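Local coordinates for protein pngf-ii (PDB 4R4X) that probably cleaves N-linked glycans from glycoproteins and glycopeptides as a peptide:N-glycosidase related to PNGase F, at residues 276-287 / 394-405. Numbering follows the deposited sequence.
Sequences YQNGNGKSYQGV and QDYPTMFNSDKG
One face of the Tyr284 ring carries selenomethionine Met399, whose CB makes a CH-pi contact 4.0 Å from the ring centroid. Bends at chi2 and chi3 fold the rest of the Met399 chain back over this face. SE lies above it at a distance, a Met-aromatic contact, and CE ends tip to tip with Val287 CG2. At the ring edge, in plane, sit Tyr396 O, Asn280 OD1 and Thr398 OG1. Tyr284 OH and Thr398 OG1 share a hydrogen bond of 2.7 Å. The Tyr276 ring meets Gly405 O at its edge, through an OH to O bond of 2.7 Å.

Tyr276 and Tyr284 are backbone-paired in a two-strand antiparallel hairpin. The hairpin, strands and loop together, packs on the connection between strands 378-384 and 406-412. Most of the contact pairs residues of the N-terminal PNGase F family region with residues of the C-terminal one.

The amide of Asn278 bridges two carbonyls lying in its plane: Asn278 ND2 gives one N-H to Gly405 O and the other to Met399 O, both at 2.9 Å. Its OD1 closes an Asx turn with Asn280 N. Asn401 ND2 reaches a lone pair of Asn280 OD1 at 2.8 Å, with the amide planes 61° apart. Gln285, bent at chi2 (83°), turns its amide to Asp395. Gln285 OE1 accepts from Asp395 N at 2.8 Å, and Gln285 NE2 donates to the anti lone pair of Asp395 OD2 at 3.0 Å.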
loop_
_atom_site.group_PDB
_atom_site.type_symbol
_atom_site.label_atom_id
_atom_site.label_comp_id
_atom_site.label_asym_id
_atom_site.label_seq_id
_atom_site.Cartn_x
_atom_site.Cartn_y
_atom_site.Cartn_z
ATOM N N TYR A 276 18.398 28.637 8.488
ATOM C CA TYR A 276 18.445 29.042 7.084
ATOM C C TYR A 276 17.992 30.495 6.958
ATOM O O TYR A 276 16.976 30.885 7.518
ATOM C CB TYR A 276 17.531 28.148 6.206
ATOM C CG TYR A 276 17.499 28.566 4.737
ATOM C CD1 TYR A 276 18.567 28.289 3.883
ATOM C CD2 TYR A 276 16.413 29.235 4.214
ATOM C CE1 TYR A 276 18.544 28.678 2.544
ATOM C CE2 TYR A 276 16.370 29.621 2.885
ATOM C CZ TYR A 276 17.442 29.354 2.054
ATOM O OH TYR A 276 17.390 29.743 0.746
ATOM N N GLN A 277 18.740 31.289 6.206
ATOM C CA GLN A 277 18.398 32.709 5.976
ATOM C C GLN A 277 18.669 33.057 4.518
ATOM O O GLN A 277 19.632 32.547 3.943
ATOM C CB GLN A 277 19.211 33.601 6.924
ATOM C CG GLN A 277 18.767 33.462 8.367
ATOM C CD GLN A 277 19.574 34.284 9.361
ATOM O OE1 GLN A 277 19.173 34.440 10.513
ATOM N NE2 GLN A 277 20.709 34.777 8.937
ATOM N N ASN A 278 17.823 33.888 3.898
ATOM C CA ASN A 278 17.967 34.147 2.467
ATOM C C ASN A 278 17.854 35.609 2.051
ATOM O O ASN A 278 17.695 35.895 0.848
ATOM C CB ASN A 278 16.947 33.334 1.666
ATOM C CG ASN A 278 15.533 33.838 1.843
ATOM O OD1 ASN A 278 15.278 34.818 2.566
ATOM N ND2 ASN A 278 14.595 33.165 1.186
ATOM N N GLY A 279 17.923 36.512 3.030
ATOM C CA GLY A 279 17.839 37.954 2.772
ATOM C C GLY A 279 16.510 38.605 3.127
ATOM O O GLY A 279 16.416 39.820 3.118
ATOM N N ASN A 280 15.465 37.828 3.424
ATOM C CA ASN A 280 14.152 38.444 3.715
ATOM C C ASN A 280 13.958 38.910 5.165
ATOM O O ASN A 280 12.877 39.323 5.518
ATOM C CB ASN A 280 12.978 37.545 3.264
ATOM C CG ASN A 280 12.650 36.411 4.241
ATOM O OD1 ASN A 280 11.571 35.805 4.129
ATOM N ND2 ASN A 280 13.559 36.089 5.160
ATOM N N GLY A 281 14.990 38.799 5.994
ATOM C CA GLY A 281 14.963 39.343 7.338
ATOM C C GLY A 281 14.448 38.368 8.385
ATOM O O GLY A 281 14.485 38.652 9.572
ATOM N N LYS A 282 13.980 37.204 7.949
ATOM C CA LYS A 282 13.478 36.202 8.853
ATOM C C LYS A 282 14.446 35.015 8.943
ATOM O O LYS A 282 15.437 34.923 8.189
ATOM C CB LYS A 282 12.096 35.730 8.394
ATOM C CG LYS A 282 11.062 36.837 8.411
ATOM C CD LYS A 282 9.695 36.349 7.981
ATOM C CE LYS A 282 8.659 37.455 8.100
ATOM N NZ LYS A 282 7.351 36.962 7.576
ATOM N N SER A 283 14.132 34.121 9.870
ATOM C CA SER A 283 14.886 32.905 10.096
ATOM C C SER A 283 14.022 31.682 9.958
ATOM O O SER A 283 12.848 31.688 10.330
ATOM C CB SER A 283 15.481 32.892 11.481
ATOM O OG SER A 283 16.555 33.777 11.500
ATOM N N TYR A 284 14.634 30.624 9.449
ATOM C CA TYR A 284 13.939 29.363 9.226
ATOM C C TYR A 284 14.851 28.284 9.771
ATOM O O TYR A 284 16.070 28.501 9.894
ATOM C CB TYR A 284 13.638 29.202 7.741
ATOM C CG TYR A 284 12.840 30.368 7.230
ATOM C CD1 TYR A 284 11.453 30.426 7.434
ATOM C CD2 TYR A 284 13.453 31.438 6.617
ATOM C CE1 TYR A 284 10.717 31.506 7.028
ATOM C CE2 TYR A 284 12.725 32.538 6.197
ATOM C CZ TYR A 284 11.352 32.567 6.400
ATOM O OH TYR A 284 10.591 33.643 5.981
ATOM N N GLN A 285 14.269 27.140 10.105
ATOM C CA GLN A 285 14.979 26.116 10.850
ATOM C C GLN A 285 14.890 24.744 10.181
ATOM O O GLN A 285 13.805 24.218 9.966
ATOM C CB GLN A 285 14.416 26.011 12.264
ATOM C CG GLN A 285 14.351 27.321 13.023
ATOM C CD GLN A 285 13.121 28.152 12.701
ATOM O OE1 GLN A 285 12.009 27.624 12.510
ATOM N NE2 GLN A 285 13.310 29.469 12.650
ATOM N N GLY A 286 16.047 24.162 9.883
ATOM C CA GLY A 286 16.137 22.765 9.475
ATOM C C GLY A 286 15.522 22.444 8.129
ATOM O O GLY A 286 15.127 21.303 7.886
ATOM N N VAL A 287 15.477 23.437 7.253
ATOM C CA VAL A 287 14.788 23.301 5.970
ATOM C C VAL A 287 15.692 22.893 4.819
ATOM O O VAL A 287 15.185 22.541 3.747
ATOM C CB VAL A 287 14.019 24.578 5.574
ATOM C CG1 VAL A 287 13.009 24.900 6.642
ATOM C CG2 VAL A 287 14.951 25.760 5.308
ATOM N N GLN A 394 8.886 25.764 15.127
ATOM C CA GLN A 394 9.432 25.883 13.757
ATOM C C GLN A 394 8.573 26.844 12.939
ATOM O O GLN A 394 7.360 26.650 12.829
ATOM C CB GLN A 394 9.496 24.519 13.065
ATOM C CG GLN A 394 10.233 24.544 11.730
ATOM C CD GLN A 394 10.286 23.191 11.023
ATOM O OE1 GLN A 394 9.601 22.227 11.387
ATOM N NE2 GLN A 394 11.132 23.113 10.014
ATOM N N ASP A 395 9.205 27.870 12.359
ATOM C CA ASP A 395 8.486 28.897 11.609
ATOM C C ASP A 395 7.846 28.362 10.336
ATOM O O ASP A 395 8.322 27.393 9.755
ATOM C CB ASP A 395 9.437 30.054 11.274
ATOM C CG ASP A 395 9.667 30.943 12.463
ATOM O OD1 ASP A 395 8.654 31.487 12.961
ATOM O OD2 ASP A 395 10.817 31.063 12.917
ATOM N N TYR A 396 6.753 28.995 9.930
ATOM C CA TYR A 396 6.115 28.681 8.655
ATOM C C TYR A 396 7.016 29.078 7.514
ATOM O O TYR A 396 7.792 30.007 7.658
ATOM C CB TYR A 396 4.799 29.419 8.510
ATOM C CG TYR A 396 3.748 28.918 9.434
ATOM C CD1 TYR A 396 3.618 29.453 10.712
ATOM C CD2 TYR A 396 2.882 27.907 9.047
ATOM C CE1 TYR A 396 2.648 29.006 11.570
ATOM C CE2 TYR A 396 1.898 27.459 9.899
ATOM C CZ TYR A 396 1.795 28.013 11.157
ATOM O OH TYR A 396 0.839 27.568 12.017
ATOM N N PRO A 397 6.881 28.396 6.363
ATOM C CA PRO A 397 7.765 28.652 5.237
ATOM C C PRO A 397 7.375 29.871 4.406
ATOM O O PRO A 397 6.873 29.756 3.292
ATOM C CB PRO A 397 7.690 27.335 4.440
ATOM C CG PRO A 397 6.331 26.801 4.742
ATOM C CD PRO A 397 6.129 27.140 6.188
ATOM N N THR A 398 7.652 31.042 4.970
ATOM C CA THR A 398 7.381 32.327 4.347
ATOM C C THR A 398 8.601 32.885 3.597
ATOM O O THR A 398 8.667 34.080 3.286
ATOM C CB THR A 398 6.953 33.314 5.435
ATOM O OG1 THR A 398 7.974 33.364 6.468
ATOM C CG2 THR A 398 5.665 32.862 6.058
HETATM N N MSE A 399 9.551 32.018 3.251
HETATM C CA MSE A 399 10.834 32.469 2.684
HETATM C C MSE A 399 10.767 32.893 1.242
HETATM O O MSE A 399 11.727 33.433 0.713
HETATM C CB MSE A 399 11.909 31.385 2.842
HETATM C CG MSE A 399 11.741 30.131 2.000
HETATM SE SE MSE A 399 10.568 28.830 2.917
HETATM C CE MSE A 399 11.748 28.313 4.408
ATOM N N PHE A 400 9.633 32.677 0.597
ATOM C CA PHE A 400 9.560 32.826 -0.846
ATOM C C PHE A 400 9.237 34.241 -1.295
ATOM O O PHE A 400 9.174 34.516 -2.488
ATOM C CB PHE A 400 8.616 31.777 -1.409
ATOM C CG PHE A 400 9.162 30.391 -1.291
ATOM C CD1 PHE A 400 10.216 29.989 -2.099
ATOM C CD2 PHE A 400 8.649 29.499 -0.379
ATOM C CE1 PHE A 400 10.740 28.727 -1.992
ATOM C CE2 PHE A 400 9.160 28.219 -0.276
ATOM C CZ PHE A 400 10.215 27.832 -1.077
ATOM N N ASN A 401 9.112 35.169 -0.349
ATOM C CA ASN A 401 9.086 36.585 -0.743
ATOM C C ASN A 401 10.456 37.144 -1.152
ATOM O O ASN A 401 10.526 38.261 -1.641
ATOM C CB ASN A 401 8.415 37.474 0.300
ATOM C CG ASN A 401 9.240 37.647 1.567
ATOM O OD1 ASN A 401 9.239 38.732 2.169
ATOM N ND2 ASN A 401 9.921 36.609 1.985
ATOM N N SER A 402 11.534 36.380 -0.965
ATOM C CA SER A 402 12.845 36.768 -1.476
ATOM C C SER A 402 13.057 36.020 -2.773
ATOM O O SER A 402 12.739 34.834 -2.849
ATOM C CB SER A 402 13.967 36.384 -0.519
ATOM O OG SER A 402 15.223 36.356 -1.191
ATOM N N ASP A 403 13.656 36.688 -3.759
ATOM C CA ASP A 403 14.031 36.021 -5.014
ATOM C C ASP A 403 14.968 34.820 -4.793
ATOM O O ASP A 403 15.001 33.923 -5.625
ATOM C CB ASP A 403 14.674 37.007 -6.000
ATOM C CG ASP A 403 14.965 36.363 -7.363
ATOM O OD1 ASP A 403 14.017 36.109 -8.130
ATOM O OD2 ASP A 403 16.137 36.070 -7.652
ATOM N N LYS A 404 15.724 34.797 -3.688
ATOM C CA LYS A 404 16.634 33.679 -3.410
ATOM C C LYS A 404 15.871 32.380 -3.076
ATOM O O LYS A 404 16.372 31.286 -3.308
ATOM C CB LYS A 404 17.593 34.003 -2.261
ATOM C CG LYS A 404 18.521 32.842 -1.916
ATOM C CD LYS A 404 19.713 33.242 -1.044
ATOM C CE LYS A 404 20.145 32.091 -0.132
ATOM N NZ LYS A 404 21.361 32.450 0.660
ATOM N N GLY A 405 14.666 32.508 -2.533
ATOM C CA GLY A 405 13.838 31.342 -2.228
ATOM C C GLY A 405 14.591 30.371 -1.342
ATOM O O GLY A 405 15.188 30.777 -0.326
HETATM O O HOH W 1 21.149 34.882 2.119
HETATM O O HOH W 2 10.155 38.733 4.989
HETATM O O HOH W 3 8.056 36.621 4.735
HETATM O O HOH W 4 11.449 26.945 9.406
#